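Local structure of catalase (Bacillus pumilus, 4QOL) at residues A[228-233]-A[440-445]; A[435-440]-A[471-476]. The protein breaks down hydrogen peroxide to water and oxygen at a heme and, in a peroxidase-like reaction, also acts on phenolic substrates. All coordinates share one frame; numbering follows the deposited sequence.

Interaction 1 (A[228-233]-A[440-445])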
ATOM      1  N   SER A 228      38.444   2.299  17.779  1.00 18.99           N
ATOM      2  CA  SER A 228      38.949   0.924  17.646  1.00 20.36           C
ATOM      3  C   SER A 228      37.822  -0.071  17.898  1.00 19.81           C
ATOM      4  O   SER A 228      36.782   0.289  18.431  1.00 20.95           O
ATOM      5  CB  SER A 228      40.090   0.672  18.647  1.00 20.10           C
ATOM      6  OG  SER A 228      39.549   0.679  19.979  1.00 21.69           O
ATOM      7  N   MET A 229      38.035  -1.335  17.547  1.00 19.72           N
ATOM      8  CA  MET A 229      37.048  -2.341  17.868  1.00 21.17           C
ATOM      9  C   MET A 229      36.717  -2.328  19.341  1.00 22.47           C
ATOM     10  O   MET A 229      35.555  -2.481  19.717  1.00 23.29           O
ATOM     11  CB  MET A 229      37.467  -3.727  17.391  1.00 23.80           C
ATOM     12  CG  MET A 229      37.571  -3.850  15.874  1.00 25.28           C
ATOM     13  SD  MET A 229      37.998  -5.509  15.285  1.00 31.25           S
ATOM     14  CE  MET A 229      36.821  -6.565  16.073  1.00 30.91           C
ATOM     15  N   GLU A 230      37.751  -2.269  20.189  1.00 23.05           N
ATOM     16  CA  GLU A 230      37.528  -2.326  21.645  1.00 23.64           C
ATOM     17  C   GLU A 230      36.856  -1.049  22.190  1.00 21.64           C
ATOM     18  O   GLU A 230      35.968  -1.145  23.007  1.00 23.13           O
ATOM     19  CB  GLU A 230      38.815  -2.674  22.417  1.00 28.40           C
ATOM     20  CG  GLU A 230      40.122  -2.439  21.714  1.00 35.89           C
ATOM     21  CD  GLU A 230      40.395  -3.319  20.480  1.00 37.31           C
ATOM     22  OE1 GLU A 230      40.766  -2.700  19.471  1.00 37.27           O
ATOM     23  OE2 GLU A 230      40.273  -4.585  20.502  1.00 41.21           O
ATOM     24  N   GLU A 231      37.196   0.109  21.665  1.00 21.72           N
ATOM     25  CA  GLU A 231      36.459   1.357  22.008  1.00 21.55           C
ATOM     26  C   GLU A 231      34.988   1.314  21.583  1.00 20.06           C
ATOM     27  O   GLU A 231      34.060   1.639  22.377  1.00 19.61           O
ATOM     28  CB  GLU A 231      37.091   2.580  21.389  1.00 25.30           C
ATOM     29  CG  GLU A 231      38.439   2.879  22.004  1.00 28.58           C
ATOM     30  CD  GLU A 231      39.301   3.833  21.227  1.00 31.49           C
ATOM     31  OE1 GLU A 231      39.076   4.107  20.018  1.00 27.33           O
ATOM     32  OE2 GLU A 231      40.263   4.300  21.880  1.00 36.61           O
ATOM     33  N   ALA A 232      34.745   0.762  20.413  1.00 18.22           N
ATOM     34  CA  ALA A 232      33.337   0.622  19.961  1.00 18.39           C
ATOM     35  C   ALA A 232      32.547  -0.320  20.858  1.00 17.72           C
ATOM     36  O   ALA A 232      31.354  -0.093  21.157  1.00 18.40           O
ATOM     37  CB  ALA A 232      33.302   0.122  18.519  1.00 18.82           C
ATOM     38  N   ALA A 233      33.131  -1.468  21.196  1.00 18.75           N
ATOM     39  CA  ALA A 233      32.474  -2.414  22.099  1.00 19.71           C
ATOM     40  C   ALA A 233      32.155  -1.791  23.465  1.00 20.35           C
ATOM     41  O   ALA A 233      31.101  -2.077  24.050  1.00 17.46           O
ATOM     42  CB  ALA A 233      33.335  -3.675  22.278  1.00 19.58           C
ATOM     43  N   LEU A 440      44.452  -1.754  10.828  1.00 19.27           N
ATOM     44  CA  LEU A 440      43.867  -2.315   9.603  1.00 18.46           C
ATOM     45  C   LEU A 440      44.045  -3.827   9.616  1.00 19.68           C
ATOM     46  O   LEU A 440      43.106  -4.587   9.352  1.00 19.17           O
ATOM     47  CB  LEU A 440      44.574  -1.758   8.369  1.00 19.18           C
ATOM     48  CG  LEU A 440      44.232  -2.330   6.988  1.00 19.93           C
ATOM     49  CD1 LEU A 440      42.748  -2.203   6.598  1.00 19.24           C
ATOM     50  CD2 LEU A 440      45.061  -1.664   5.940  1.00 20.41           C
ATOM     51  N   ILE A 441      45.279  -4.271   9.864  1.00 19.24           N
ATOM     52  CA  ILE A 441      45.553  -5.721   9.804  1.00 18.91           C
ATOM     53  C   ILE A 441      44.785  -6.449  10.921  1.00 19.31           C
ATOM     54  O   ILE A 441      44.220  -7.510  10.703  1.00 19.37           O
ATOM     55  CB  ILE A 441      47.079  -6.005   9.925  1.00 22.01           C
ATOM     56  CG1 ILE A 441      47.829  -5.430   8.719  1.00 21.83           C
ATOM     57  CG2 ILE A 441      47.340  -7.494  10.078  1.00 23.08           C
ATOM     58  CD1 ILE A 441      47.404  -6.027   7.380  1.00 22.71           C
ATOM     59  N   LYS A 442      44.735  -5.850  12.091  1.00 20.49           N
ATOM     60  CA  LYS A 442      43.968  -6.393  13.225  1.00 20.81           C
ATOM     61  C   LYS A 442      42.460  -6.520  12.885  1.00 19.36           C
ATOM     62  O   LYS A 442      41.827  -7.518  13.141  1.00 19.70           O
ATOM     63  CB  LYS A 442      44.148  -5.425  14.396  1.00 22.40           C
ATOM     64  CG  LYS A 442      43.320  -5.744  15.631  1.00 27.65           C
ATOM     65  CD  LYS A 442      43.388  -4.582  16.611  1.00 29.45           C
ATOM     66  CE  LYS A 442      42.954  -5.032  18.003  1.00 37.02           C
ATOM     67  NZ  LYS A 442      41.472  -5.186  18.100  1.00 40.88           N
ATOM     68  N   ASN A 443      41.910  -5.459  12.270  1.00 20.00           N
ATOM     69  CA  ASN A 443      40.449  -5.425  11.974  1.00 18.35           C
ATOM     70  C   ASN A 443      40.090  -6.405  10.867  1.00 17.79           C
ATOM     71  O   ASN A 443      39.122  -7.145  10.961  1.00 18.12           O
ATOM     72  CB  ASN A 443      40.053  -4.028  11.545  1.00 20.47           C
ATOM     73  CG  ASN A 443      40.199  -3.001  12.641  1.00 19.62           C
ATOM     74  OD1 ASN A 443      40.206  -3.333  13.825  1.00 22.11           O
ATOM     75  ND2 ASN A 443      40.242  -1.715  12.248  1.00 18.17           N
ATOM     76  N   LEU A 444      40.967  -6.498   9.862  1.00 16.95           N
ATOM     77  CA  LEU A 444      40.804  -7.504   8.799  1.00 17.54           C
ATOM     78  C   LEU A 444      40.923  -8.912   9.301  1.00 17.59           C
ATOM     79  O   LEU A 444      40.154  -9.774   8.949  1.00 19.00           O
ATOM     80  CB  LEU A 444      41.797  -7.283   7.660  1.00 18.76           C
ATOM     81  CG  LEU A 444      41.526  -6.091   6.737  1.00 17.51           C
ATOM     82  CD1 LEU A 444      42.742  -5.862   5.874  1.00 17.11           C
ATOM     83  CD2 LEU A 444      40.304  -6.297   5.847  1.00 19.20           C
ATOM     84  N   THR A 445      41.916  -9.153  10.166  1.00 19.06           N
ATOM     85  CA  THR A 445      42.120 -10.498  10.696  1.00 17.93           C
ATOM     86  C   THR A 445      40.917 -10.980  11.490  1.00 17.77           C
ATOM     87  O   THR A 445      40.459 -12.134  11.343  1.00 18.39           O
ATOM     88  CB  THR A 445      43.428 -10.527  11.577  1.00 20.00           C
ATOM     89  OG1 THR A 445      44.569 -10.186  10.767  1.00 19.10           O
ATOM     90  CG2 THR A 445      43.617 -11.852  12.232  1.00 20.91           C
TER
HETATM   91  O   HOH W   1      40.621  -1.352  15.891  1.00 25.41           O

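Interaction 2 (A[435-440]-A[471-476])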
ATOM      1  N   GLU A 435      50.822   2.616  13.109  1.00 29.56           N
ATOM      2  CA  GLU A 435      49.764   2.309  14.078  1.00 30.76           C
ATOM      3  C   GLU A 435      48.495   2.009  13.277  1.00 26.54           C
ATOM      4  O   GLU A 435      47.776   1.067  13.584  1.00 27.75           O
ATOM      5  CB  GLU A 435      49.534   3.493  15.034  1.00 33.81           C
ATOM      6  CG  GLU A 435      50.635   3.740  16.090  1.00 40.16           C
ATOM      7  CD  GLU A 435      51.988   4.186  15.503  1.00 44.14           C
ATOM      8  OE1 GLU A 435      53.030   3.892  16.114  1.00 51.02           O
ATOM      9  OE2 GLU A 435      52.047   4.852  14.429  1.00 46.89           O
ATOM     10  N   GLU A 436      48.232   2.835  12.260  1.00 26.04           N
ATOM     11  CA  GLU A 436      47.036   2.654  11.414  1.00 25.40           C
ATOM     12  C   GLU A 436      47.121   1.346  10.612  1.00 25.56           C
ATOM     13  O   GLU A 436      46.118   0.633  10.458  1.00 23.99           O
ATOM     14  CB  GLU A 436      46.866   3.821  10.497  1.00 27.33           C
ATOM     15  CG  GLU A 436      46.450   5.106  11.190  1.00 29.68           C
ATOM     16  CD  GLU A 436      46.390   6.259  10.212  1.00 31.02           C
ATOM     17  OE1 GLU A 436      47.333   6.464   9.439  1.00 30.79           O
ATOM     18  OE2 GLU A 436      45.357   6.945  10.149  1.00 36.85           O
ATOM     19  N   LYS A 437      48.293   1.019  10.090  1.00 25.18           N
ATOM     20  CA  LYS A 437      48.450  -0.243   9.382  1.00 24.00           C
ATOM     21  C   LYS A 437      48.190  -1.390  10.357  1.00 24.40           C
ATOM     22  O   LYS A 437      47.575  -2.398   9.995  1.00 21.18           O
ATOM     23  CB  LYS A 437      49.832  -0.423   8.844  1.00 23.52           C
ATOM     24  CG  LYS A 437      50.204   0.436   7.682  1.00 23.62           C
ATOM     25  CD  LYS A 437      51.594  -0.004   7.228  1.00 24.96           C
ATOM     26  CE  LYS A 437      52.065   0.777   6.034  1.00 29.35           C
ATOM     27  NZ  LYS A 437      52.474   2.150   6.379  1.00 35.42           N
ATOM     28  N   GLN A 438      48.700  -1.261  11.564  1.00 24.39           N
ATOM     29  CA  GLN A 438      48.495  -2.355  12.540  1.00 28.55           C
ATOM     30  C   GLN A 438      47.002  -2.535  12.839  1.00 24.68           C
ATOM     31  O   GLN A 438      46.514  -3.656  12.943  1.00 23.52           O
ATOM     32  CB  GLN A 438      49.298  -2.119  13.841  1.00 35.33           C
ATOM     33  CG  GLN A 438      50.783  -2.464  13.646  1.00 42.84           C
ATOM     34  CD  GLN A 438      51.633  -2.349  14.922  1.00 48.13           C
ATOM     35  OE1 GLN A 438      51.127  -2.489  16.036  1.00 54.04           O
ATOM     36  NE2 GLN A 438      52.930  -2.096  14.754  1.00 50.29           N
ATOM     37  N   ALA A 439      46.292  -1.430  12.933  1.00 22.38           N
ATOM     38  CA  ALA A 439      44.858  -1.483  13.240  1.00 21.63           C
ATOM     39  C   ALA A 439      44.091  -2.142  12.034  1.00 19.73           C
ATOM     40  O   ALA A 439      43.194  -2.954  12.207  1.00 18.91           O
ATOM     41  CB  ALA A 439      44.344  -0.090  13.550  1.00 22.41           C
ATOM     42  N   LEU A 440      44.452  -1.754  10.828  1.00 19.27           N
ATOM     43  CA  LEU A 440      43.867  -2.315   9.603  1.00 18.46           C
ATOM     44  C   LEU A 440      44.045  -3.827   9.616  1.00 19.68           C
ATOM     45  O   LEU A 440      43.106  -4.587   9.352  1.00 19.17           O
ATOM     46  CB  LEU A 440      44.574  -1.758   8.369  1.00 19.18           C
ATOM     47  CG  LEU A 440      44.232  -2.330   6.988  1.00 19.93           C
ATOM     48  CD1 LEU A 440      42.748  -2.203   6.598  1.00 19.24           C
ATOM     49  CD2 LEU A 440      45.061  -1.664   5.940  1.00 20.41           C
ATOM     50  N   GLY A 471      49.562  -7.498   2.010  1.00 18.85           N
ATOM     51  CA  GLY A 471      49.123  -8.902   1.870  1.00 20.01           C
ATOM     52  C   GLY A 471      49.875  -9.895   2.709  1.00 20.66           C
ATOM     53  O   GLY A 471      49.277 -10.784   3.328  1.00 20.87           O
ATOM     54  N   GLN A 472      51.212  -9.731   2.766  1.00 22.23           N
ATOM     55  CA  GLN A 472      52.031 -10.642   3.607  1.00 22.89           C
ATOM     56  C   GLN A 472      51.738 -10.526   5.103  1.00 21.68           C
ATOM     57  O   GLN A 472      51.657 -11.559   5.780  1.00 20.01           O
ATOM     58  CB  GLN A 472      53.532 -10.398   3.314  1.00 23.67           C
ATOM     59  CG  GLN A 472      54.412 -11.441   4.011  1.00 24.02           C
ATOM     60  CD  GLN A 472      54.197 -12.828   3.432  1.00 24.50           C
ATOM     61  OE1 GLN A 472      54.524 -13.071   2.255  1.00 26.13           O
ATOM     62  NE2 GLN A 472      53.706 -13.759   4.249  1.00 25.53           N
ATOM     63  N   ARG A 473      51.581  -9.306   5.613  1.00 21.72           N
ATOM     64  CA  ARG A 473      51.211  -9.052   6.988  1.00 23.82           C
ATOM     65  C   ARG A 473      49.886  -9.693   7.320  1.00 24.11           C
ATOM     66  O   ARG A 473      49.708 -10.270   8.396  1.00 22.77           O
ATOM     67  CB  ARG A 473      51.168  -7.545   7.307  1.00 24.95           C
ATOM     68  CG  ARG A 473      52.553  -6.952   7.469  1.00 26.48           C
ATOM     69  CD  ARG A 473      52.597  -5.444   7.638  1.00 28.18           C
ATOM     70  NE  ARG A 473      52.143  -5.010   8.937  1.00 29.55           N
ATOM     71  CZ  ARG A 473      52.455  -3.835   9.488  1.00 30.72           C
ATOM     72  NH1 ARG A 473      53.204  -2.955   8.864  1.00 32.38           N
ATOM     73  NH2 ARG A 473      51.968  -3.528  10.675  1.00 35.32           N
ATOM     74  N   LEU A 474      48.939  -9.607   6.384  1.00 22.37           N
ATOM     75  CA  LEU A 474      47.608 -10.191   6.667  1.00 22.20           C
ATOM     76  C   LEU A 474      47.663 -11.700   6.665  1.00 20.77           C
ATOM     77  O   LEU A 474      47.083 -12.362   7.558  1.00 20.27           O
ATOM     78  CB  LEU A 474      46.611  -9.669   5.587  1.00 22.32           C
ATOM     79  CG  LEU A 474      45.139  -9.559   5.848  1.00 23.63           C
ATOM     80  CD1 LEU A 474      44.309  -9.976   4.601  1.00 24.11           C
ATOM     81  CD2 LEU A 474      44.580 -10.011   7.172  1.00 22.88           C
ATOM     82  N   ALA A 475      48.409 -12.267   5.702  1.00 19.12           N
ATOM     83  CA  ALA A 475      48.614 -13.730   5.648  1.00 19.83           C
ATOM     84  C   ALA A 475      49.214 -14.202   6.951  1.00 20.39           C
ATOM     85  O   ALA A 475      48.794 -15.231   7.503  1.00 21.52           O
ATOM     86  CB  ALA A 475      49.463 -14.136   4.445  1.00 20.78           C
ATOM     87  N   ASP A 476      50.206 -13.463   7.423  1.00 21.86           N
ATOM     88  CA  ASP A 476      50.929 -13.842   8.625  1.00 21.17           C
ATOM     89  C   ASP A 476      49.988 -13.856   9.806  1.00 21.35           C
ATOM     90  O   ASP A 476      49.954 -14.795  10.610  1.00 22.22           O
ATOM     91  CB  ASP A 476      52.070 -12.846   8.888  1.00 22.23           C
ATOM     92  CG  ASP A 476      53.245 -12.982   7.885  1.00 23.16           C
ATOM     93  OD1 ASP A 476      53.290 -13.937   7.063  1.00 24.30           O
ATOM     94  OD2 ASP A 476      54.171 -12.154   7.980  1.00 26.13           O
TER

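Interaction 1 (A[228-233]-A[440-445])
M229, in the first turn of helix 229-236, faces N443 of helix 434-448 at a CA to CA distance of 7.5 Å, while the axes of segments 229-233 and 440-445 come no closer than 12.7 Å, their N-to-C directions 63° apart, so the direct contacts are made by side chains. The M229 and N443 side chains run antiparallel alongside one another, and OD1 of N443 lies 3.4 Å from CG of M229 and equally near its SD. The same OD1 accepts from a water, which in turn accepts from the backbone N of M229 at 3.1 Å; the water thus links the amide to an N-H of the first turn, whose backbone N-H groups lack an i-4 partner within the helix. The amide is gripped at its other end too, ND2 donating to F182 O and D184 OD1, and its rotation is thereby fixed. Another N-H of that turn is satisfied by the capping box of S228 and E231, in which E231 N donates to S228 OG and S228 N to E231 OE1. Beside this, K442 stretches out with CG anti to the backbone N (chi1 174°) and bends only at its last torsion, so that NZ meets the E230 carboxylate, whose chain reaches out toward it from the other helix. The resulting salt bridge, 2.8 Å from NZ to OE2 on the syn lone pair, lies on the exposed side; NZ also makes a weak hydrogen bond to OE1. R109 packs against both M229 and N443, and the far side of helix 434-448 rests through L440, I441, L444 and T445 on helix 468-478.

Interaction 2 (A[435-440]-A[471-476])
R473 lays its guanidinium over the start of the K437 side chain, with CB of K437 beneath one face and CG of Q438 at the edge, in the plane of the group. This is a surface contact between helices 434-448 and 468-478 in the C-terminal helical domain of the catalase fold, which is built from the four helices 423-431, 434-448, 453-466 and 468-478. The two backbones stay well apart, 9.1 Å between CA of Q438 and CA of R473, and the arginine spans most of that interval. Its CG is anti to the carbonyl carbon, on the side of the backbone N (chi1 -76°), and a bend at chi3 (73°) turns the head against the other helix. There the K437 and R473 chains are nearly perpendicular, and CD of K437 comes within 3.7 Å of NH1 of R473. The end of the lysine turns off to where NZ donates to Y432 O and makes a cation-pi contact with Y429. Its nitrogen stands 5.7 Å from NH1 of R473, a separation of like charges that the acidic neighbours of the arginine probably ease. E434 takes the main part: its OE1 forms a salt bridge with NH2 of R473 and also accepts from NE2 of Q438, so one carboxylate oxygen ties the arginine and the glutamine together. D469 adds a long, weak ion pair at NH1. The Q438 amide and the guanidinium are turned 58° apart, and the aliphatic part of the glutamine does the touching. Y429 and I441 pack against R473 as well. On the Q438 side, CG meets NH2 of R473 at 3.4 Å.

How the interactions relate
Helix 434-448 serves both contacts, whose centres are 12 Å apart; L440 is the residue where segments 435-440 and 440-445 overlap, though it takes no part in either contact. Interaction 1 looks back toward the main catalase domain and is partly buried; interaction 2 stays within the C-terminal helices and lies at the surface. The chemistry follows: across 228-233 and 440-445 there is a direct salt bridge and a water-mediated link, whereas 435-440 and 471-476 meet through aliphatic carbons against a guanidinium, whose charge is answered by residues outside the pair. The two sites also touch directly, T445 OG1 and L444 CB packing on L474 CD2, and I441 on the backbone of R473 and L474.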